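PDB 6NEW: proto-oncogene vav from Homo sapiens, which probably acts as a guanine nucleotide exchange factor for Rho-family GTPases such as Rac, through a DH domain, alongside PH and zinc-binding C1 domains. Local coordinates for residues H393-S398 against P408-H413; L272-L277 against F364-F369; M209-Q214 against L381-F386. All coordinates share one frame; numbering follows the deposited sequence.

Contact 1: H393-S398 against P408-H413. With ZN (zinc ion), chain C.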
loop_
_atom_site.group_PDB
_atom_site.type_symbol
_atom_site.label_atom_id
_atom_site.label_comp_id
_atom_site.label_asym_id
_atom_site.label_seq_id
_atom_site.Cartn_x
_atom_site.Cartn_y
_atom_site.Cartn_z
ATOM N N HIS A 393 -4.196 -1.807 23.233
ATOM C CA HIS A 393 -2.998 -2.007 24.062
ATOM C C HIS A 393 -3.238 -2.993 25.246
ATOM O O HIS A 393 -2.290 -3.646 25.681
ATOM C CB HIS A 393 -2.400 -0.658 24.521
ATOM C CG HIS A 393 -3.118 -0.035 25.679
ATOM N ND1 HIS A 393 -4.454 0.316 25.595
ATOM C CD2 HIS A 393 -2.661 0.262 26.918
ATOM C CE1 HIS A 393 -4.769 0.809 26.782
ATOM N NE2 HIS A 393 -3.720 0.802 27.609
ATOM N N ARG A 394 -4.508 -3.146 25.693
ATOM C CA ARG A 394 -4.918 -4.052 26.767
ATOM C C ARG A 394 -4.884 -5.532 26.389
ATOM O O ARG A 394 -4.254 -6.320 27.104
ATOM C CB ARG A 394 -6.329 -3.722 27.254
ATOM C CG ARG A 394 -6.440 -2.434 27.995
ATOM C CD ARG A 394 -7.828 -1.899 27.807
ATOM N NE ARG A 394 -7.905 -0.513 28.249
ATOM C CZ ARG A 394 -9.032 0.184 28.294
ATOM N NH1 ARG A 394 -10.175 -0.362 27.902
ATOM N NH2 ARG A 394 -9.022 1.437 28.733
ATOM N N CYS A 395 -5.595 -5.925 25.316
ATOM C CA CYS A 395 -5.676 -7.338 24.914
ATOM C C CYS A 395 -4.758 -7.699 23.765
ATOM O O CYS A 395 -4.642 -8.881 23.433
ATOM C CB CYS A 395 -7.121 -7.716 24.609
ATOM S SG CYS A 395 -7.741 -7.049 23.045
ATOM N N ARG A 396 -4.166 -6.676 23.113
ATOM C CA ARG A 396 -3.251 -6.775 21.968
ATOM C C ARG A 396 -3.963 -7.271 20.698
ATOM O O ARG A 396 -3.296 -7.666 19.741
ATOM C CB ARG A 396 -1.967 -7.579 22.314
ATOM C CG ARG A 396 -1.230 -6.987 23.529
ATOM C CD ARG A 396 -0.020 -7.775 23.931
ATOM N NE ARG A 396 1.195 -7.138 23.405
ATOM C CZ ARG A 396 1.877 -7.600 22.357
ATOM N NH1 ARG A 396 2.960 -6.945 21.931
ATOM N NH2 ARG A 396 1.489 -8.698 21.729
ATOM N N ALA A 397 -5.314 -7.161 20.658
ATOM C CA ALA A 397 -6.062 -7.484 19.445
ATOM C C ALA A 397 -5.752 -6.425 18.370
ATOM O O ALA A 397 -5.710 -5.222 18.655
ATOM C CB ALA A 397 -7.552 -7.526 19.708
ATOM N N SER A 398 -5.443 -6.906 17.172
ATOM C CA SER A 398 -5.132 -6.126 16.002
ATOM C C SER A 398 -6.398 -6.093 15.137
ATOM O O SER A 398 -7.140 -7.069 15.152
ATOM C CB SER A 398 -3.994 -6.801 15.256
ATOM O OG SER A 398 -4.372 -8.111 14.861
ATOM N N PRO A 408 -14.108 -9.399 18.960
ATOM C CA PRO A 408 -14.681 -9.956 20.205
ATOM C C PRO A 408 -14.269 -9.161 21.457
ATOM O O PRO A 408 -13.194 -8.538 21.428
ATOM C CB PRO A 408 -14.130 -11.387 20.237
ATOM C CG PRO A 408 -13.836 -11.703 18.810
ATOM C CD PRO A 408 -13.340 -10.425 18.224
ATOM N N PRO A 409 -15.094 -9.165 22.545
ATOM C CA PRO A 409 -14.785 -8.355 23.737
ATOM C C PRO A 409 -13.376 -8.470 24.298
ATOM O O PRO A 409 -12.713 -9.495 24.151
ATOM C CB PRO A 409 -15.830 -8.815 24.752
ATOM C CG PRO A 409 -16.983 -9.172 23.925
ATOM C CD PRO A 409 -16.404 -9.830 22.702
ATOM N N CYS A 410 -12.927 -7.382 24.926
ATOM C CA CYS A 410 -11.603 -7.248 25.502
ATOM C C CYS A 410 -11.400 -8.179 26.697
ATOM O O CYS A 410 -12.182 -8.141 27.650
ATOM C CB CYS A 410 -11.346 -5.792 25.870
ATOM S SG CYS A 410 -9.605 -5.381 26.104
ATOM N N GLY A 411 -10.359 -8.983 26.579
ATOM C CA GLY A 411 -9.932 -9.937 27.560
ATOM C C GLY A 411 -10.841 -11.112 27.789
ATOM O O GLY A 411 -11.128 -11.440 28.920
ATOM N N ARG A 412 -11.266 -11.780 26.735
ATOM C CA ARG A 412 -12.155 -12.905 26.947
ATOM C C ARG A 412 -11.784 -14.228 26.315
ATOM O O ARG A 412 -10.762 -14.369 25.644
ATOM C CB ARG A 412 -13.563 -12.546 26.536
ATOM C CG ARG A 412 -14.478 -12.352 27.720
ATOM C CD ARG A 412 -15.521 -11.290 27.439
ATOM N NE ARG A 412 -15.642 -10.365 28.548
ATOM C CZ ARG A 412 -16.752 -9.718 28.854
ATOM N NH1 ARG A 412 -17.843 -9.895 28.136
ATOM N NH2 ARG A 412 -16.765 -8.896 29.886
ATOM N N HIS A 413 -12.636 -15.211 26.580
ATOM C CA HIS A 413 -12.504 -16.554 26.051
ATOM C C HIS A 413 -13.772 -16.857 25.250
ATOM O O HIS A 413 -13.750 -16.957 24.027
ATOM C CB HIS A 413 -12.360 -17.571 27.174
ATOM C CG HIS A 413 -11.045 -17.520 27.875
ATOM N ND1 HIS A 413 -10.744 -18.335 28.943
ATOM C CD2 HIS A 413 -9.955 -16.746 27.678
ATOM C CE1 HIS A 413 -9.524 -18.065 29.372
ATOM N NE2 HIS A 413 -9.027 -17.100 28.626
HETATM ZN ZN ZN C . -8.851 -5.198 23.906
#
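The thiolate sulfur of C410 lies against the CB of C395, 3.7 Å from SG to CB, and also meets the CB of R394, with C410 SG 3.8 Å from that carbon. The overlap follows naturally from the metal the two cysteines share: the zinc ion is bound by C395 SG and by C410 SG, each at 2.3 Å, while the two sulfurs stay 4.0 Å apart, C395 SG to C410 SG, a spacing expected of two ligands of a roughly tetrahedral site, and too long for a disulfide. H362, through ND1, and C392 supply the other two ligands, which makes this one of the two zinc sites of the C1 domain, each built from three cysteines and a histidine.

The two sulfurs reach the metal by different torsions. In C395 the SG sits between the backbone N and the carbonyl carbon (chi1 74°), turned back over its own turn, where the amide of A397 donates to it at 3.4 Å from A397 N to C395 SG with an N-H...S angle of 150°. C410, by contrast, holds SG opposite its backbone N (chi1 -162°), extending it from the C-terminal loop to the metal. H362 is steadied from the same loop, its NE2 being hydrogen-bonded to the carbonyl O of P408.

With no direct hydrogen bond between 393-398 and 408-413, their cohesion rests chiefly on coordination. The zinc thus ties the tail of the domain to the turn after strand 389-392, and the amide N-H that points at C395 SG would be expected to temper the negative charge of that thiolate.

Contact 2: L272-L277 against F364-F369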
loop_
_atom_site.group_PDB
_atom_site.type_symbol
_atom_site.label_atom_id
_atom_site.label_comp_id
_atom_site.label_asym_id
_atom_site.label_seq_id
_atom_site.Cartn_x
_atom_site.Cartn_y
_atom_site.Cartn_z
ATOM N N LEU A 272 0.309 18.993 8.354
ATOM C CA LEU A 272 -0.649 18.243 9.127
ATOM C C LEU A 272 -0.477 16.780 8.804
ATOM O O LEU A 272 -0.511 16.402 7.638
ATOM C CB LEU A 272 -2.103 18.699 8.834
ATOM C CG LEU A 272 -3.210 17.923 9.549
ATOM C CD1 LEU A 272 -3.081 18.071 11.019
ATOM C CD2 LEU A 272 -4.582 18.361 9.079
ATOM N N LEU A 273 -0.307 15.972 9.844
ATOM C CA LEU A 273 -0.190 14.519 9.773
ATOM C C LEU A 273 -1.327 14.011 10.663
ATOM O O LEU A 273 -2.003 14.844 11.260
ATOM C CB LEU A 273 1.201 14.075 10.288
ATOM C CG LEU A 273 2.384 14.508 9.408
ATOM C CD1 LEU A 273 3.058 15.734 9.967
ATOM C CD2 LEU A 273 3.395 13.392 9.256
ATOM N N ASP A 274 -1.559 12.695 10.761
ATOM C CA ASP A 274 -2.647 12.128 11.566
ATOM C C ASP A 274 -2.652 12.552 13.033
ATOM O O ASP A 274 -3.709 12.855 13.571
ATOM C CB ASP A 274 -2.599 10.597 11.521
ATOM C CG ASP A 274 -2.925 9.959 10.192
ATOM O OD1 ASP A 274 -3.935 10.352 9.579
ATOM O OD2 ASP A 274 -2.234 8.985 9.822
ATOM N N LYS A 275 -1.482 12.527 13.675
ATOM C CA LYS A 275 -1.304 12.774 15.097
ATOM C C LYS A 275 -0.642 14.141 15.405
ATOM O O LYS A 275 -0.377 14.447 16.559
ATOM C CB LYS A 275 -0.430 11.641 15.662
ATOM C CG LYS A 275 -1.020 10.239 15.568
ATOM C CD LYS A 275 0.078 9.253 15.911
ATOM C CE LYS A 275 -0.419 7.907 16.331
ATOM N NZ LYS A 275 0.667 7.143 16.989
ATOM N N ALA A 276 -0.299 14.941 14.389
ATOM C CA ALA A 276 0.387 16.188 14.699
ATOM C C ALA A 276 0.187 17.282 13.693
ATOM O O ALA A 276 -0.075 17.030 12.516
ATOM C CB ALA A 276 1.883 15.939 14.851
ATOM N N LEU A 277 0.362 18.515 14.169
ATOM C CA LEU A 277 0.380 19.711 13.359
ATOM C C LEU A 277 1.688 20.390 13.714
ATOM O O LEU A 277 1.966 20.622 14.890
ATOM C CB LEU A 277 -0.828 20.629 13.630
ATOM C CG LEU A 277 -0.864 21.892 12.784
ATOM C CD1 LEU A 277 -1.369 21.608 11.396
ATOM C CD2 LEU A 277 -1.655 22.984 13.450
ATOM N N PHE A 364 -8.546 0.901 21.221
ATOM C CA PHE A 364 -7.865 0.780 19.945
ATOM C C PHE A 364 -7.131 2.042 19.618
ATOM O O PHE A 364 -7.718 3.126 19.616
ATOM C CB PHE A 364 -8.839 0.403 18.807
ATOM C CG PHE A 364 -9.293 -1.040 18.821
ATOM C CD1 PHE A 364 -8.409 -2.071 18.493
ATOM C CD2 PHE A 364 -10.611 -1.368 19.118
ATOM C CE1 PHE A 364 -8.840 -3.394 18.456
ATOM C CE2 PHE A 364 -11.044 -2.693 19.065
ATOM C CZ PHE A 364 -10.152 -3.699 18.765
ATOM N N GLN A 365 -5.840 1.898 19.342
ATOM C CA GLN A 365 -5.000 3.023 18.975
ATOM C C GLN A 365 -4.270 2.679 17.713
ATOM O O GLN A 365 -4.042 1.493 17.460
ATOM C CB GLN A 365 -4.000 3.367 20.087
ATOM C CG GLN A 365 -4.644 3.991 21.333
ATOM C CD GLN A 365 -3.761 3.984 22.562
ATOM O OE1 GLN A 365 -2.553 3.697 22.518
ATOM N NE2 GLN A 365 -4.354 4.300 23.701
ATOM N N MET A 366 -3.927 3.715 16.904
ATOM C CA MET A 366 -3.165 3.586 15.670
ATOM C C MET A 366 -1.887 2.816 15.952
ATOM O O MET A 366 -1.138 3.187 16.858
ATOM C CB MET A 366 -2.795 4.968 15.094
ATOM C CG MET A 366 -3.909 5.670 14.396
ATOM S SD MET A 366 -3.450 7.321 13.792
ATOM C CE MET A 366 -2.447 6.895 12.394
ATOM N N PHE A 367 -1.638 1.744 15.193
ATOM C CA PHE A 367 -0.439 0.930 15.388
ATOM C C PHE A 367 0.273 0.556 14.090
ATOM O O PHE A 367 -0.388 0.291 13.091
ATOM C CB PHE A 367 -0.787 -0.322 16.192
ATOM C CG PHE A 367 0.394 -1.048 16.776
ATOM C CD1 PHE A 367 0.949 -0.643 17.983
ATOM C CD2 PHE A 367 0.903 -2.191 16.161
ATOM C CE1 PHE A 367 2.024 -1.341 18.541
ATOM C CE2 PHE A 367 1.964 -2.899 16.725
ATOM C CZ PHE A 367 2.530 -2.459 17.903
ATOM N N SER A 368 1.627 0.555 14.102
ATOM C CA SER A 368 2.432 0.131 12.946
ATOM C C SER A 368 2.903 -1.286 13.231
ATOM O O SER A 368 3.659 -1.515 14.183
ATOM C CB SER A 368 3.630 1.045 12.705
ATOM O OG SER A 368 3.256 2.277 12.116
ATOM N N PHE A 369 2.415 -2.237 12.428
ATOM C CA PHE A 369 2.732 -3.649 12.571
ATOM C C PHE A 369 4.045 -3.981 11.840
ATOM O O PHE A 369 4.209 -3.626 10.666
ATOM C CB PHE A 369 1.547 -4.491 12.074
ATOM C CG PHE A 369 0.299 -4.257 12.888
ATOM C CD1 PHE A 369 0.096 -4.935 14.088
ATOM C CD2 PHE A 369 -0.669 -3.343 12.466
ATOM C CE1 PHE A 369 -1.048 -4.711 14.847
ATOM C CE2 PHE A 369 -1.821 -3.123 13.231
ATOM C CZ PHE A 369 -1.995 -3.806 14.415
HETATM O O HOH W 1 -1.014 5.444 18.438
#
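This is a small interdomain contact, partly buried, in which the tight turn between strands 266-273 and 276-283 of the PH domain meets strand 364-367, an outermost strand of the three-stranded C1 sheet. The evidence for a side-chain contact is the spacing of the backbones: even the nearest CA atoms, those of K275 and M366, are 9.4 Å apart, and 147 Å² is buried in all.

M366 reaches into the gap from the C1 side. Its chain runs straight to the sulfur and then bends (chi3 75°), which carries the terminal methyl to D274, whose side chain it crosses at roughly a right angle. CE of M366 lies 3.3 Å from D274 OD2 and 3.8 Å from D274 CB. That carboxylate is engaged within its own neighbourhood, OD1 accepting from N351 ND2 and OD2 from the backbone N of R248, so the methyl meets an acid that is already held in place.

K275 comes from the turn in the opposite direction, its extended chain sliding past M366 so that K275 CE lies 4.0 Å from M366 CB. The amine at its end continues to a water that accepts from K275 NZ at 2.8 Å and donates to the carbonyl O of M366, also at 2.8 Å from the water oxygen. NZ is hydrogen-bonded to Y387 OH as well, giving the lysine a second hold on the C1 domain.

At the base of the turn, L273 N bonds to A276 O at 2.9 Å, closing the hairpin. The arrangement is that of a PH-domain beta-hairpin whose turn abuts the edge strand of a C1 zinc-finger sheet.

Contact 3: M209-Q214 against L381-F386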
loop_
_atom_site.group_PDB
_atom_site.type_symbol
_atom_site.label_atom_id
_atom_site.label_comp_id
_atom_site.label_asym_id
_atom_site.label_seq_id
_atom_site.Cartn_x
_atom_site.Cartn_y
_atom_site.Cartn_z
ATOM N N MET A 209 -7.353 -14.018 -2.513
ATOM C CA MET A 209 -6.646 -13.391 -3.634
ATOM C C MET A 209 -6.982 -11.912 -3.792
ATOM O O MET A 209 -6.150 -11.182 -4.321
ATOM C CB MET A 209 -6.838 -14.178 -4.944
ATOM C CG MET A 209 -6.163 -15.553 -4.933
ATOM S SD MET A 209 -4.370 -15.548 -4.691
ATOM C CE MET A 209 -4.238 -16.048 -3.038
ATOM N N ARG A 210 -8.163 -11.454 -3.308
ATOM C CA ARG A 210 -8.558 -10.032 -3.335
ATOM C C ARG A 210 -7.776 -9.298 -2.222
ATOM O O ARG A 210 -7.334 -8.164 -2.415
ATOM C CB ARG A 210 -10.067 -9.864 -3.084
ATOM C CG ARG A 210 -10.945 -10.071 -4.302
ATOM C CD ARG A 210 -12.404 -9.928 -3.927
ATOM N NE ARG A 210 -13.283 -10.063 -5.088
ATOM C CZ ARG A 210 -14.609 -10.157 -5.028
ATOM N NH1 ARG A 210 -15.230 -10.145 -3.852
ATOM N NH2 ARG A 210 -15.324 -10.273 -6.139
ATOM N N ASP A 211 -7.603 -9.978 -1.065
ATOM C CA ASP A 211 -6.865 -9.509 0.107
ATOM C C ASP A 211 -5.413 -9.294 -0.269
ATOM O O ASP A 211 -4.864 -8.220 -0.007
ATOM C CB ASP A 211 -6.996 -10.510 1.284
ATOM C CG ASP A 211 -6.563 -9.960 2.628
ATOM O OD1 ASP A 211 -6.711 -8.747 2.848
ATOM O OD2 ASP A 211 -6.107 -10.748 3.471
ATOM N N LEU A 212 -4.817 -10.294 -0.942
ATOM C CA LEU A 212 -3.444 -10.237 -1.434
ATOM C C LEU A 212 -3.252 -9.055 -2.399
ATOM O O LEU A 212 -2.281 -8.318 -2.255
ATOM C CB LEU A 212 -3.082 -11.563 -2.113
ATOM C CG LEU A 212 -1.717 -11.680 -2.811
ATOM C CD1 LEU A 212 -0.554 -11.574 -1.821
ATOM C CD2 LEU A 212 -1.639 -12.980 -3.568
ATOM N N ALA A 213 -4.191 -8.857 -3.340
ATOM C CA ALA A 213 -4.154 -7.758 -4.303
ATOM C C ALA A 213 -4.133 -6.404 -3.562
ATOM O O ALA A 213 -3.336 -5.538 -3.921
ATOM C CB ALA A 213 -5.361 -7.843 -5.235
ATOM N N GLN A 214 -4.971 -6.249 -2.499
ATOM C CA GLN A 214 -5.058 -5.045 -1.678
ATOM C C GLN A 214 -3.758 -4.781 -0.926
ATOM O O GLN A 214 -3.317 -3.635 -0.927
ATOM C CB GLN A 214 -6.234 -5.117 -0.699
ATOM C CG GLN A 214 -7.589 -4.970 -1.354
ATOM C CD GLN A 214 -8.708 -5.100 -0.348
ATOM O OE1 GLN A 214 -8.766 -4.363 0.651
ATOM N NE2 GLN A 214 -9.639 -6.018 -0.602
ATOM N N LEU A 381 -5.881 -9.832 6.246
ATOM C CA LEU A 381 -4.603 -9.205 6.556
ATOM C C LEU A 381 -4.700 -7.714 6.791
ATOM O O LEU A 381 -5.468 -7.040 6.109
ATOM C CB LEU A 381 -3.634 -9.414 5.371
ATOM C CG LEU A 381 -3.019 -10.782 5.186
ATOM C CD1 LEU A 381 -2.402 -10.908 3.812
ATOM C CD2 LEU A 381 -1.971 -11.042 6.220
ATOM N N LEU A 382 -3.831 -7.191 7.675
ATOM C CA LEU A 382 -3.667 -5.763 7.864
ATOM C C LEU A 382 -2.700 -5.344 6.751
ATOM O O LEU A 382 -1.635 -5.924 6.608
ATOM C CB LEU A 382 -3.184 -5.424 9.280
ATOM C CG LEU A 382 -4.348 -5.199 10.223
ATOM C CD1 LEU A 382 -4.037 -5.634 11.599
ATOM C CD2 LEU A 382 -4.772 -3.777 10.230
ATOM N N ARG A 383 -3.154 -4.439 5.886
ATOM C CA ARG A 383 -2.504 -4.027 4.642
ATOM C C ARG A 383 -1.509 -2.887 4.714
ATOM O O ARG A 383 -1.827 -1.814 5.219
ATOM C CB ARG A 383 -3.573 -3.667 3.608
ATOM C CG ARG A 383 -4.391 -4.845 3.152
ATOM C CD ARG A 383 -5.851 -4.512 3.197
ATOM N NE ARG A 383 -6.670 -5.719 3.225
ATOM C CZ ARG A 383 -7.964 -5.723 3.514
ATOM N NH1 ARG A 383 -8.594 -4.592 3.790
ATOM N NH2 ARG A 383 -8.640 -6.865 3.528
ATOM N N GLY A 384 -0.350 -3.109 4.100
ATOM C CA GLY A 384 0.712 -2.126 4.001
ATOM C C GLY A 384 1.896 -2.374 4.901
ATOM O O GLY A 384 2.039 -3.451 5.486
ATOM N N THR A 385 2.751 -1.365 5.014
ATOM C CA THR A 385 3.988 -1.430 5.796
ATOM C C THR A 385 3.997 -0.395 6.912
ATOM O O THR A 385 4.892 -0.419 7.750
ATOM C CB THR A 385 5.198 -1.188 4.860
ATOM O OG1 THR A 385 5.052 0.074 4.209
ATOM C CG2 THR A 385 5.366 -2.287 3.800
ATOM N N PHE A 386 3.008 0.508 6.924
ATOM C CA PHE A 386 2.980 1.620 7.853
ATOM C C PHE A 386 1.570 1.897 8.350
ATOM O O PHE A 386 0.689 2.043 7.523
ATOM C CB PHE A 386 3.522 2.821 7.060
ATOM C CG PHE A 386 3.661 4.145 7.751
ATOM C CD1 PHE A 386 4.600 4.322 8.756
ATOM C CD2 PHE A 386 2.937 5.252 7.315
ATOM C CE1 PHE A 386 4.758 5.568 9.370
ATOM C CE2 PHE A 386 3.097 6.499 7.923
ATOM C CZ PHE A 386 4.009 6.650 8.944
#
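A salt bridge joins the C1 domain to the long helix 196-235, whose part meeting the loop lies within the DH (RhoGEF) range, with the loop between strands 364-367 and 389-392 supplying the arginine. R383 grips D211 side-on through NE and NH2, both directed at the single oxygen OD1. The distances are 2.8 Å for R383 NH2 to D211 OD1 and 3.1 Å for R383 NE to the same oxygen, the latter bond being the more bent. OD1 lies in the guanidinium plane, yet the carboxylate is turned 80° from it, which accounts for NH2 meeting that oxygen from above the carboxylate plane.

The second oxygen is used separately. L381 N donates to D211 OD2 at 2.9 Å, nearly straight and on the syn lone pair, and K120 forms a salt bridge with the same oxygen. With CG opposite the backbone N (chi1 -166°), the carboxylate is carried toward the loop, where L381 N and R383 meet it. The buried acid faces two cations, R383 and K120, and accepts a backbone amide, which would probably favour its charged form.

One turn along the helix, Q214 contributes contact rather than a bond: its OE1 stands over one guanidinium face, 3.2 Å from R383 NH1, offset toward the rim and poorly angled for hydrogen bonding.

How the contacts relate
Two of the three contacts join the C1 domain to its neighbours and the third lies within it; their centres are 19 to 22 Å apart. Contact 3 joins it to helix 196-235 of the DH region and contact 2 to the PH domain, whereas contact 1 is internal and closes one of its two zinc sites. Along the chain, contact 2 is nested within the loop closed by contact 3, and contact 1 follows both. Packing inside the C1 domain links them: L382 CD1 lies 3.7 Å from F369 CE2 and 3.8 Å from S398 CB, while F364 CE1 meets A397 O. The zinc-braced domain thus wedges between DH and PH, consistent with holding their relative orientation.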